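Local atomic coordinates of alkaline serine protease (Pseudoalteromonas sp., PDB entry 1Y9Z), a protein that probably hydrolyses peptide bonds in proteins, as a cold-adapted subtilisin-like serine protease that binds calcium and sodium ions. Residues R338-G341 with L342-A346; G283-G286 with S287-E291; T48-S51 with G52-N55; N38-N41 with A42-V45. All coordinates share one frame; numbering follows the deposited sequence.

Contact 1: R338-G341 with L342-A346; sequences RATG and LALKA
R338 and L342 sit one turn apart on the short alpha-helix 338-345, which follows strand 333-336 in the inserted beta-barrel domain of this protease. Main-chain bonds from each residue to the fourth one on hold the turns together. L342 N donates to R338 O at 2.9 Å, almost in line with the carbonyl, and A343 N to A339 O and L344 N to T340 O follow, both at 3.0 Å. The next in the series is weak: K345 N lies 3.4 Å from G341 O, with only 126° at the hydrogen.

The apolar contacts come from two faces of the helix. On one, R338 leaves its backbone with CG anti to N (chi1 -171°) and stays extended as far as NE, which carries its aliphatic part past L342. R338 runs slantwise to L342, its CG being 4.2 Å from L342 CG, and L342 CD2 lies over one face of the guanidinium. On the other, L344 CD1 meets T340 CG2 at 4.3 Å, both residues being buried; L344 continues inward against I307 of strand 305-309 and against Y226.

The polar ends find their partners outside the helix segments. R338 NH1 makes a salt bridge to E280 and a hydrogen bond to S310 O, K345 NZ a salt bridge to E259, and T340 OG1 bonds to D337 just before the helix. A343 brings only a methyl: its CB rests against two carbonyl oxygens, A339 O and T340 O, 3.5 Å from each.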
ATOM      1  N   ARG A 338       0.051  -7.859 -15.874  1.00 15.31           N
ATOM      2  CA  ARG A 338       0.273  -8.503 -17.165  1.00 15.94           C
ATOM      3  C   ARG A 338       0.112 -10.016 -17.166  1.00 16.37           C
ATOM      4  O   ARG A 338      -0.499 -10.573 -18.079  1.00 17.07           O
ATOM      5  CB  ARG A 338       1.653  -8.134 -17.714  1.00 16.38           C
ATOM      6  CG  ARG A 338       1.860  -8.588 -19.151  1.00 16.47           C
ATOM      7  CD  ARG A 338       3.132  -8.013 -19.746  1.00 18.24           C
ATOM      8  NE  ARG A 338       3.268  -8.350 -21.162  1.00 19.35           N
ATOM      9  CZ  ARG A 338       2.471  -7.893 -22.124  1.00 20.63           C
ATOM     10  NH1 ARG A 338       1.472  -7.071 -21.833  1.00 19.97           N
ATOM     11  NH2 ARG A 338       2.674  -8.259 -23.383  1.00 22.33           N
ATOM     12  N   ALA A 339       0.655 -10.683 -16.155  1.00 16.39           N
ATOM     13  CA  ALA A 339       0.557 -12.136 -16.074  1.00 17.15           C
ATOM     14  C   ALA A 339      -0.903 -12.571 -16.102  1.00 17.87           C
ATOM     15  O   ALA A 339      -1.273 -13.513 -16.806  1.00 17.71           O
ATOM     16  CB  ALA A 339       1.228 -12.638 -14.805  1.00 17.16           C
ATOM     17  N   THR A 340      -1.732 -11.878 -15.330  1.00 17.24           N
ATOM     18  CA  THR A 340      -3.152 -12.190 -15.267  1.00 17.78           C
ATOM     19  C   THR A 340      -3.830 -11.910 -16.606  1.00 17.81           C
ATOM     20  O   THR A 340      -4.673 -12.685 -17.054  1.00 18.17           O
ATOM     21  CB  THR A 340      -3.837 -11.375 -14.154  1.00 16.90           C
ATOM     22  OG1 THR A 340      -3.252 -11.721 -12.892  1.00 17.65           O
ATOM     23  CG2 THR A 340      -5.329 -11.672 -14.109  1.00 17.30           C
ATOM     24  N   GLY A 341      -3.452 -10.808 -17.247  1.00 17.71           N
ATOM     25  CA  GLY A 341      -4.034 -10.465 -18.531  1.00 18.51           C
ATOM     26  C   GLY A 341      -3.710 -11.499 -19.594  1.00 20.18           C
ATOM     27  O   GLY A 341      -4.546 -11.809 -20.444  1.00 20.61           O
ATOM     28  N   LEU A 342      -2.495 -12.037 -19.551  1.00 20.41           N
ATOM     29  CA  LEU A 342      -2.087 -13.043 -20.525  1.00 22.10           C
ATOM     30  C   LEU A 342      -2.796 -14.364 -20.254  1.00 22.56           C
ATOM     31  O   LEU A 342      -3.109 -15.112 -21.182  1.00 22.80           O
ATOM     32  CB  LEU A 342      -0.569 -13.243 -20.485  1.00 23.02           C
ATOM     33  CG  LEU A 342       0.282 -12.034 -20.883  1.00 23.71           C
ATOM     34  CD1 LEU A 342       1.753 -12.416 -20.837  1.00 25.44           C
ATOM     35  CD2 LEU A 342      -0.099 -11.560 -22.278  1.00 24.07           C
ATOM     36  N   ALA A 343      -3.049 -14.649 -18.982  1.00 22.41           N
ATOM     37  CA  ALA A 343      -3.731 -15.878 -18.602  1.00 22.34           C
ATOM     38  C   ALA A 343      -5.173 -15.823 -19.092  1.00 22.55           C
ATOM     39  O   ALA A 343      -5.739 -16.834 -19.510  1.00 22.77           O
ATOM     40  CB  ALA A 343      -3.693 -16.056 -17.088  1.00 22.23           C
ATOM     41  N   LEU A 344      -5.762 -14.632 -19.044  1.00 22.21           N
ATOM     42  CA  LEU A 344      -7.136 -14.439 -19.488  1.00 22.69           C
ATOM     43  C   LEU A 344      -7.275 -14.665 -20.991  1.00 23.59           C
ATOM     44  O   LEU A 344      -8.368 -14.947 -21.480  1.00 23.09           O
ATOM     45  CB  LEU A 344      -7.618 -13.032 -19.120  1.00 21.99           C
ATOM     46  CG  LEU A 344      -7.884 -12.801 -17.629  1.00 21.93           C
ATOM     47  CD1 LEU A 344      -8.128 -11.323 -17.366  1.00 21.51           C
ATOM     48  CD2 LEU A 344      -9.083 -13.636 -17.191  1.00 22.82           C
ATOM     49  N   LYS A 345      -6.168 -14.540 -21.719  1.00 24.45           N
ATOM     50  CA  LYS A 345      -6.178 -14.745 -23.165  1.00 25.87           C
ATOM     51  C   LYS A 345      -6.649 -16.155 -23.501  1.00 26.61           C
ATOM     52  O   LYS A 345      -7.331 -16.372 -24.504  1.00 26.86           O
ATOM     53  CB  LYS A 345      -4.779 -14.538 -23.751  1.00 27.05           C
ATOM     54  CG  LYS A 345      -4.347 -13.090 -23.890  1.00 27.77           C
ATOM     55  CD  LYS A 345      -2.928 -13.009 -24.443  1.00 28.93           C
ATOM     56  CE  LYS A 345      -2.527 -11.579 -24.763  1.00 29.52           C
ATOM     57  NZ  LYS A 345      -3.337 -11.012 -25.874  1.00 29.98           N
ATOM     58  N   ALA A 346      -6.274 -17.110 -22.658  1.00 27.00           N
ATOM     59  CA  ALA A 346      -6.642 -18.506 -22.860  1.00 27.42           C
ATOM     60  C   ALA A 346      -8.118 -18.764 -22.582  1.00 27.44           C
ATOM     61  O   ALA A 346      -8.649 -19.815 -22.948  1.00 27.56           O
ATOM     62  CB  ALA A 346      -5.783 -19.398 -21.975  1.00 28.07           C
TER

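Contact 2: G283-G286 with S287-E291; sequences GNQG and SSYPE
Q285 reaches across to Y289 at the surface, in the loop that joins strand 275-280 to helix 291-300. Its CB starts 4.1 Å from S288 O. CG is turned beside its own carbonyl carbon (chi1 180°), which aims the chain at the tyrosine: this CG is 3.5 Å from Y289 CD1, and CD is just as close to the CD1-CE1 side of the ring. OE1 ends in the plane of the ring at its edge, 3.4 Å from Y289 CD1, while NE2 stays farther off, near CE1. The amide is turned 71° from the ring, so the two groups do not stack. OE1 also accepts a hydrogen bond from F321 N, which fixes the amide's direction. Putting an alanine here would probably leave F321 N without that acceptor and open a gap beside the ring edge of Y289.

The backbone also closes on itself. G286 N donates to S288 O at 3.0 Å, in the carbonyl plane, and Q285 CA adds a CH...O contact to the same oxygen. P290 CG packs on N284 N at 3.5 Å. Water 1 ties in the rest: it donates to N284 O at 2.7 Å and bonds S288 OG at 2.9 Å, with a weak link to S287 OG. One direct main-chain bond, this water and the outside bond to F321 N supply the polar hold, while Y289 and P290 give van der Waals contact, consistent with a largely polar surface loop.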
ATOM      1  N   GLY A 283       0.325   2.882 -22.854  1.00 20.36           N
ATOM      2  CA  GLY A 283       0.905   3.991 -22.123  1.00 20.24           C
ATOM      3  C   GLY A 283       0.892   3.682 -20.638  1.00 20.15           C
ATOM      4  O   GLY A 283       0.460   2.604 -20.230  1.00 19.34           O
ATOM      5  N   ASN A 284       1.369   4.621 -19.827  1.00 19.51           N
ATOM      6  CA  ASN A 284       1.397   4.441 -18.380  1.00 19.03           C
ATOM      7  C   ASN A 284       1.292   5.768 -17.655  1.00 19.16           C
ATOM      8  O   ASN A 284       1.713   6.806 -18.168  1.00 19.94           O
ATOM      9  CB  ASN A 284       2.677   3.725 -17.944  1.00 18.80           C
ATOM     10  CG  ASN A 284       2.592   2.224 -18.120  1.00 18.68           C
ATOM     11  OD1 ASN A 284       3.356   1.629 -18.879  1.00 20.13           O
ATOM     12  ND2 ASN A 284       1.656   1.600 -17.413  1.00 15.17           N
ATOM     13  N   GLN A 285       0.725   5.727 -16.456  1.00 18.94           N
ATOM     14  CA  GLN A 285       0.560   6.922 -15.648  1.00 18.44           C
ATOM     15  C   GLN A 285       1.913   7.486 -15.236  1.00 19.03           C
ATOM     16  O   GLN A 285       2.833   6.744 -14.901  1.00 18.10           O
ATOM     17  CB  GLN A 285      -0.269   6.603 -14.403  1.00 18.33           C
ATOM     18  CG  GLN A 285      -0.490   7.793 -13.490  1.00 18.20           C
ATOM     19  CD  GLN A 285      -1.525   7.511 -12.424  1.00 18.12           C
ATOM     20  OE1 GLN A 285      -2.666   7.170 -12.732  1.00 18.40           O
ATOM     21  NE2 GLN A 285      -1.134   7.651 -11.164  1.00 18.39           N
ATOM     22  N   GLY A 286       2.016   8.809 -15.267  1.00 19.88           N
ATOM     23  CA  GLY A 286       3.249   9.480 -14.903  1.00 22.41           C
ATOM     24  C   GLY A 286       3.069  10.955 -15.182  1.00 22.90           C
ATOM     25  O   GLY A 286       2.506  11.684 -14.366  1.00 23.95           O
ATOM     26  N   SER A 287       3.539  11.398 -16.343  1.00 23.90           N
ATOM     27  CA  SER A 287       3.401  12.793 -16.732  1.00 24.17           C
ATOM     28  C   SER A 287       1.966  13.027 -17.197  1.00 24.05           C
ATOM     29  O   SER A 287       1.501  14.166 -17.262  1.00 24.78           O
ATOM     30  CB  SER A 287       4.383  13.130 -17.857  1.00 25.07           C
ATOM     31  OG  SER A 287       4.221  12.249 -18.956  1.00 28.76           O
ATOM     32  N   SER A 288       1.272  11.937 -17.513  1.00 22.70           N
ATOM     33  CA  SER A 288      -0.115  11.998 -17.966  1.00 21.90           C
ATOM     34  C   SER A 288      -0.907  10.839 -17.365  1.00 20.87           C
ATOM     35  O   SER A 288      -0.363  10.033 -16.615  1.00 20.46           O
ATOM     36  CB  SER A 288      -0.184  11.926 -19.493  1.00 22.39           C
ATOM     37  OG  SER A 288       0.259  10.666 -19.967  1.00 23.44           O
ATOM     38  N   TYR A 289      -2.189  10.763 -17.707  1.00 19.63           N
ATOM     39  CA  TYR A 289      -3.076   9.714 -17.207  1.00 18.38           C
ATOM     40  C   TYR A 289      -3.785   9.076 -18.403  1.00 17.77           C
ATOM     41  O   TYR A 289      -4.938   9.393 -18.696  1.00 18.26           O
ATOM     42  CB  TYR A 289      -4.087  10.331 -16.242  1.00 18.67           C
ATOM     43  CG  TYR A 289      -3.428  11.020 -15.067  1.00 19.22           C
ATOM     44  CD1 TYR A 289      -2.925  10.285 -13.996  1.00 18.54           C
ATOM     45  CD2 TYR A 289      -3.268  12.406 -15.045  1.00 19.51           C
ATOM     46  CE1 TYR A 289      -2.273  10.908 -12.932  1.00 18.89           C
ATOM     47  CE2 TYR A 289      -2.616  13.041 -13.987  1.00 19.32           C
ATOM     48  CZ  TYR A 289      -2.121  12.286 -12.935  1.00 19.05           C
ATOM     49  OH  TYR A 289      -1.466  12.902 -11.894  1.00 20.30           O
ATOM     50  N   PRO A 290      -3.097   8.153 -19.098  1.00 18.01           N
ATOM     51  CA  PRO A 290      -3.581   7.433 -20.280  1.00 18.39           C
ATOM     52  C   PRO A 290      -4.539   6.254 -20.101  1.00 18.48           C
ATOM     53  O   PRO A 290      -4.962   5.659 -21.091  1.00 18.81           O
ATOM     54  CB  PRO A 290      -2.286   6.991 -20.944  1.00 17.88           C
ATOM     55  CG  PRO A 290      -1.461   6.611 -19.761  1.00 18.50           C
ATOM     56  CD  PRO A 290      -1.706   7.764 -18.796  1.00 17.76           C
ATOM     57  N   GLU A 291      -4.883   5.910 -18.865  1.00 18.00           N
ATOM     58  CA  GLU A 291      -5.773   4.775 -18.634  1.00 17.14           C
ATOM     59  C   GLU A 291      -7.039   4.829 -19.494  1.00 16.74           C
ATOM     60  O   GLU A 291      -7.519   3.801 -19.972  1.00 17.27           O
ATOM     61  CB  GLU A 291      -6.163   4.699 -17.154  1.00 16.85           C
ATOM     62  CG  GLU A 291      -6.733   3.347 -16.732  1.00 17.25           C
ATOM     63  CD  GLU A 291      -5.704   2.227 -16.794  1.00 17.57           C
ATOM     64  OE1 GLU A 291      -6.053   1.066 -16.491  1.00 15.96           O
ATOM     65  OE2 GLU A 291      -4.538   2.506 -17.144  1.00 16.82           O
TER
HETATM   66  O   HOH W   1       2.481   9.395 -18.591  1.00 26.19           O

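Contact 3: T48-S51 with G52-N55; sequences TNNS and GTGN
N49 and N55 bring their amides together at the surface, at the open end of a tight bend, the two planes 42° apart. N49 OD1 sits 3.3 Å from N55 CA and takes its hydrogen bond from W56 N, one residue further on. That bond sets which way the N49 amide faces.

N50 begins the turn itself. A chi1 of 179° puts its CG on the far side of CB from the backbone N, which swings the amide forward over the residues that follow, and OD1 accepts from G52 N at 3.0 Å. The donor comes from above the plane of the amide carbonyl, not in it. OD1 receives a second bond, from S107 N, so two main-chain donors grip one oxygen. An alanine in place of N50 would have no such oxygen, and both G52 N and S107 N would probably lose their acceptor.

T53 lies across from N50: its OG1 is 3.7 Å from N50 CB and bonds to K97 O, which holds the buried threonine toward strand 92-100. Two waters bridge the limbs. Water 2 accepts from N50 N and donates to T53 OG1 and, at 2.7 Å, to G54 O; water 3 donates to N50 O and to G54 O. The bend is a type I beta turn from N50 to T53, closed by T53 N donating to N50 O at 3.0 Å, and the bond from G52 N to N50 OD1 adds an Asx turn at its first residue, in the loop between strand 44-47 and helix 65-74 of the subtilisin-like domain.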
ATOM      1  N   THR A  48      -3.438   6.130  22.929  1.00 11.79           N
ATOM      2  CA  THR A  48      -3.479   7.255  23.852  1.00 11.71           C
ATOM      3  C   THR A  48      -4.255   8.388  23.196  1.00 11.91           C
ATOM      4  O   THR A  48      -3.762   9.021  22.267  1.00 11.84           O
ATOM      5  CB  THR A  48      -2.060   7.753  24.187  1.00 11.55           C
ATOM      6  OG1 THR A  48      -1.295   6.680  24.749  1.00 12.38           O
ATOM      7  CG2 THR A  48      -2.123   8.903  25.186  1.00 12.44           C
ATOM      8  N   ASN A  49      -5.468   8.638  23.676  1.00 12.35           N
ATOM      9  CA  ASN A  49      -6.297   9.695  23.111  1.00 12.53           C
ATOM     10  C   ASN A  49      -5.697  11.085  23.248  1.00 13.34           C
ATOM     11  O   ASN A  49      -4.940  11.368  24.179  1.00 14.15           O
ATOM     12  CB  ASN A  49      -7.682   9.724  23.769  1.00 13.86           C
ATOM     13  CG  ASN A  49      -8.589   8.608  23.295  1.00 13.95           C
ATOM     14  OD1 ASN A  49      -8.404   8.050  22.215  1.00 14.21           O
ATOM     15  ND2 ASN A  49      -9.598   8.291  24.101  1.00 16.87           N
ATOM     16  N   ASN A  50      -6.057  11.948  22.305  1.00 13.52           N
ATOM     17  CA  ASN A  50      -5.621  13.336  22.303  1.00 13.72           C
ATOM     18  C   ASN A  50      -6.878  14.191  22.165  1.00 14.30           C
ATOM     19  O   ASN A  50      -7.760  13.890  21.360  1.00 14.61           O
ATOM     20  CB  ASN A  50      -4.657  13.606  21.148  1.00 14.21           C
ATOM     21  CG  ASN A  50      -4.205  15.050  21.099  1.00 12.91           C
ATOM     22  OD1 ASN A  50      -4.772  15.867  20.376  1.00 14.31           O
ATOM     23  ND2 ASN A  50      -3.185  15.376  21.885  1.00 14.77           N
ATOM     24  N   SER A  51      -6.958  15.253  22.958  1.00 15.34           N
ATOM     25  CA  SER A  51      -8.118  16.138  22.954  1.00 16.35           C
ATOM     26  C   SER A  51      -8.561  16.639  21.579  1.00 16.21           C
ATOM     27  O   SER A  51      -9.738  16.930  21.375  1.00 17.28           O
ATOM     28  CB  SER A  51      -7.857  17.341  23.867  1.00 16.71           C
ATOM     29  OG  SER A  51      -6.763  18.113  23.402  1.00 17.89           O
ATOM     30  N   GLY A  52      -7.630  16.735  20.637  1.00 15.26           N
ATOM     31  CA  GLY A  52      -7.986  17.233  19.321  1.00 14.97           C
ATOM     32  C   GLY A  52      -8.422  16.224  18.277  1.00 13.97           C
ATOM     33  O   GLY A  52      -8.864  16.615  17.198  1.00 14.05           O
ATOM     34  N   THR A  53      -8.321  14.933  18.581  1.00 14.04           N
ATOM     35  CA  THR A  53      -8.691  13.915  17.600  1.00 13.32           C
ATOM     36  C   THR A  53      -9.650  12.826  18.078  1.00 13.88           C
ATOM     37  O   THR A  53      -9.709  11.747  17.489  1.00 14.57           O
ATOM     38  CB  THR A  53      -7.430  13.234  17.029  1.00 13.46           C
ATOM     39  OG1 THR A  53      -6.644  12.704  18.103  1.00 13.13           O
ATOM     40  CG2 THR A  53      -6.592  14.238  16.245  1.00 13.71           C
ATOM     41  N   GLY A  54     -10.402  13.103  19.137  1.00 13.74           N
ATOM     42  CA  GLY A  54     -11.352  12.124  19.640  1.00 14.31           C
ATOM     43  C   GLY A  54     -10.743  10.815  20.110  1.00 13.20           C
ATOM     44  O   GLY A  54      -9.721  10.806  20.795  1.00 13.80           O
ATOM     45  N   ASN A  55     -11.378   9.705  19.748  1.00 13.75           N
ATOM     46  CA  ASN A  55     -10.897   8.388  20.148  1.00 12.43           C
ATOM     47  C   ASN A  55      -9.986   7.772  19.096  1.00 12.23           C
ATOM     48  O   ASN A  55     -10.307   7.770  17.906  1.00 11.47           O
ATOM     49  CB  ASN A  55     -12.075   7.446  20.417  1.00 14.26           C
ATOM     50  CG  ASN A  55     -12.907   7.881  21.607  1.00 15.48           C
ATOM     51  OD1 ASN A  55     -12.371   8.184  22.673  1.00 17.56           O
ATOM     52  ND2 ASN A  55     -14.223   7.903  21.433  1.00 18.05           N
TER
HETATM   53  O   HOH W   2      -7.144  10.714  19.959  1.00 13.56           O
HETATM   54  O   HOH W   3     -10.036  12.601  23.015  1.00 23.41           O

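Contact 4: N38-N41 with A42-V45; sequences NDLN and ANNV. With CA (calcium ion), chain C.
L40 and N43 form the close-packed side of this turn. L40 CD2 comes within 4.0 Å of N43 ND2, the two side chains lying aslant one another, and both residues are buried. N43 CB sits 3.7 Å from L40 O, the acceptor of the turn's main-chain bond, which is itself weak: N43 N reaches L40 O at 3.4 Å, though fairly straight. Other bonds steady this side. L40 O takes a hydrogen bond with Y33 OH, and N43 ND2 is held by A74 O and Y33 OH, so the buried amide nitrogen is satisfied and its rotation fixed. L40 also leans on T208 of strand 205-208.

The outer side is looser. N41 and A42 occupy the exposed corner, where a solvent molecule rather than a side chain spans the bend: water 4 donates to N38 O at 2.7 Å and accepts from A42 N at 2.9 Å. An inverse gamma turn is centred on N44 where the chain runs into the strand, and V45 packs on I95 of strand 92-100.

Just ahead of the turn, D39 clasps a calcium ion with both carboxylate oxygens, OD1 at 2.5 Å and OD2 at 2.6 Å from the metal. E2 OE1, N78 OD1 and the carbonyl oxygens of I76, E80 and V82 complete the shell. This grouping of an N-terminal residue, a bidentate aspartate and one calcium-binding loop matches the strong calcium site of the subtilisins, with a type I beta turn from L40 to N43 directly behind its aspartate.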
ATOM      1  N   ASN A  38     -13.395  -6.436  11.735  1.00 10.90           N
ATOM      2  CA  ASN A  38     -13.143  -7.840  12.060  1.00 12.88           C
ATOM      3  C   ASN A  38     -11.682  -8.263  11.942  1.00 11.65           C
ATOM      4  O   ASN A  38     -11.236  -9.157  12.657  1.00 12.85           O
ATOM      5  CB  ASN A  38     -13.989  -8.767  11.182  1.00 14.63           C
ATOM      6  CG  ASN A  38     -15.469  -8.697  11.505  1.00 18.32           C
ATOM      7  OD1 ASN A  38     -15.865  -8.259  12.587  1.00 20.38           O
ATOM      8  ND2 ASN A  38     -16.297  -9.151  10.571  1.00 19.55           N
ATOM      9  N   ASP A  39     -10.938  -7.630  11.042  1.00 10.94           N
ATOM     10  CA  ASP A  39      -9.532  -7.983  10.856  1.00  9.99           C
ATOM     11  C   ASP A  39      -8.592  -7.171  11.741  1.00  9.07           C
ATOM     12  O   ASP A  39      -7.376  -7.298  11.628  1.00 10.34           O
ATOM     13  CB  ASP A  39      -9.134  -7.810   9.385  1.00 10.30           C
ATOM     14  CG  ASP A  39      -8.995  -9.136   8.654  1.00 10.06           C
ATOM     15  OD1 ASP A  39      -9.515 -10.151   9.160  1.00 11.02           O
ATOM     16  OD2 ASP A  39      -8.372  -9.168   7.571  1.00 11.27           O
ATOM     17  N   LEU A  40      -9.153  -6.350  12.627  1.00  9.44           N
ATOM     18  CA  LEU A  40      -8.338  -5.515  13.514  1.00  9.83           C
ATOM     19  C   LEU A  40      -8.788  -5.493  14.972  1.00 10.26           C
ATOM     20  O   LEU A  40      -8.013  -5.143  15.860  1.00 10.70           O
ATOM     21  CB  LEU A  40      -8.324  -4.073  13.003  1.00  9.99           C
ATOM     22  CG  LEU A  40      -7.694  -3.807  11.639  1.00  9.11           C
ATOM     23  CD1 LEU A  40      -7.936  -2.355  11.252  1.00  9.51           C
ATOM     24  CD2 LEU A  40      -6.203  -4.111  11.697  1.00 10.67           C
ATOM     25  N   ASN A  41     -10.038  -5.865  15.212  1.00 11.17           N
ATOM     26  CA  ASN A  41     -10.607  -5.847  16.552  1.00 11.93           C
ATOM     27  C   ASN A  41      -9.824  -6.597  17.627  1.00 12.39           C
ATOM     28  O   ASN A  41      -9.567  -6.055  18.702  1.00 13.58           O
ATOM     29  CB  ASN A  41     -12.032  -6.404  16.506  1.00 13.27           C
ATOM     30  CG  ASN A  41     -12.740  -6.302  17.839  1.00 15.65           C
ATOM     31  OD1 ASN A  41     -13.174  -5.224  18.244  1.00 18.84           O
ATOM     32  ND2 ASN A  41     -12.853  -7.426  18.536  1.00 16.89           N
ATOM     33  N   ALA A  42      -9.442  -7.834  17.329  1.00 11.98           N
ATOM     34  CA  ALA A  42      -8.749  -8.678  18.299  1.00 12.11           C
ATOM     35  C   ALA A  42      -7.228  -8.609  18.372  1.00 12.47           C
ATOM     36  O   ALA A  42      -6.584  -9.551  18.841  1.00 13.51           O
ATOM     37  CB  ALA A  42      -9.189 -10.126  18.110  1.00 13.22           C
ATOM     38  N   ASN A  43      -6.641  -7.510  17.914  1.00 11.90           N
ATOM     39  CA  ASN A  43      -5.194  -7.365  18.006  1.00 11.23           C
ATOM     40  C   ASN A  43      -4.858  -6.869  19.410  1.00  9.55           C
ATOM     41  O   ASN A  43      -5.735  -6.395  20.133  1.00  9.92           O
ATOM     42  CB  ASN A  43      -4.671  -6.347  16.988  1.00 10.23           C
ATOM     43  CG  ASN A  43      -4.278  -6.983  15.672  1.00 11.51           C
ATOM     44  OD1 ASN A  43      -3.700  -8.068  15.648  1.00 13.95           O
ATOM     45  ND2 ASN A  43      -4.568  -6.301  14.569  1.00 10.50           N
ATOM     46  N   ASN A  44      -3.595  -7.003  19.799  1.00 10.23           N
ATOM     47  CA  ASN A  44      -3.148  -6.519  21.102  1.00 10.64           C
ATOM     48  C   ASN A  44      -2.855  -5.050  20.862  1.00 10.38           C
ATOM     49  O   ASN A  44      -1.699  -4.618  20.830  1.00 11.60           O
ATOM     50  CB  ASN A  44      -1.881  -7.248  21.544  1.00 11.42           C
ATOM     51  CG  ASN A  44      -2.053  -8.746  21.533  1.00 14.15           C
ATOM     52  OD1 ASN A  44      -3.128  -9.255  21.847  1.00 16.91           O
ATOM     53  ND2 ASN A  44      -0.994  -9.464  21.181  1.00 15.17           N
ATOM     54  N   VAL A  45      -3.928  -4.289  20.692  1.00 11.18           N
ATOM     55  CA  VAL A  45      -3.826  -2.877  20.387  1.00 11.01           C
ATOM     56  C   VAL A  45      -4.331  -1.958  21.487  1.00 11.22           C
ATOM     57  O   VAL A  45      -5.371  -2.202  22.101  1.00 13.62           O
ATOM     58  CB  VAL A  45      -4.587  -2.573  19.067  1.00 10.84           C
ATOM     59  CG1 VAL A  45      -6.062  -2.936  19.211  1.00 10.60           C
ATOM     60  CG2 VAL A  45      -4.423  -1.110  18.689  1.00 11.98           C
TER
HETATM   61 CA    CA C 603      -8.067 -11.696   7.922  1.00  8.74          CA
HETATM   62  O   HOH W   4     -10.659  -9.473  15.256  1.00 15.48           O

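How the contacts relate
From the N terminus the chain meets contact 4 first, where a turn leads from the calcium aspartate into strand 44-47. Contact 3 follows without a break, bending the chain beyond that strand on its way to helix 65-74; their centres are 19 Å apart. Much later, contact 2 folds back the loop between strand 275-280 and helix 291-300, and contact 1 forms the helix between strands 333-336 and 351-360. All four are local and in series, so none nests in or crosses another. Contacts 1 and 2 approach to about 9 Å between nearest atoms within the inserted domain, whereas contacts 3 and 4 shape the subtilisin-like domain.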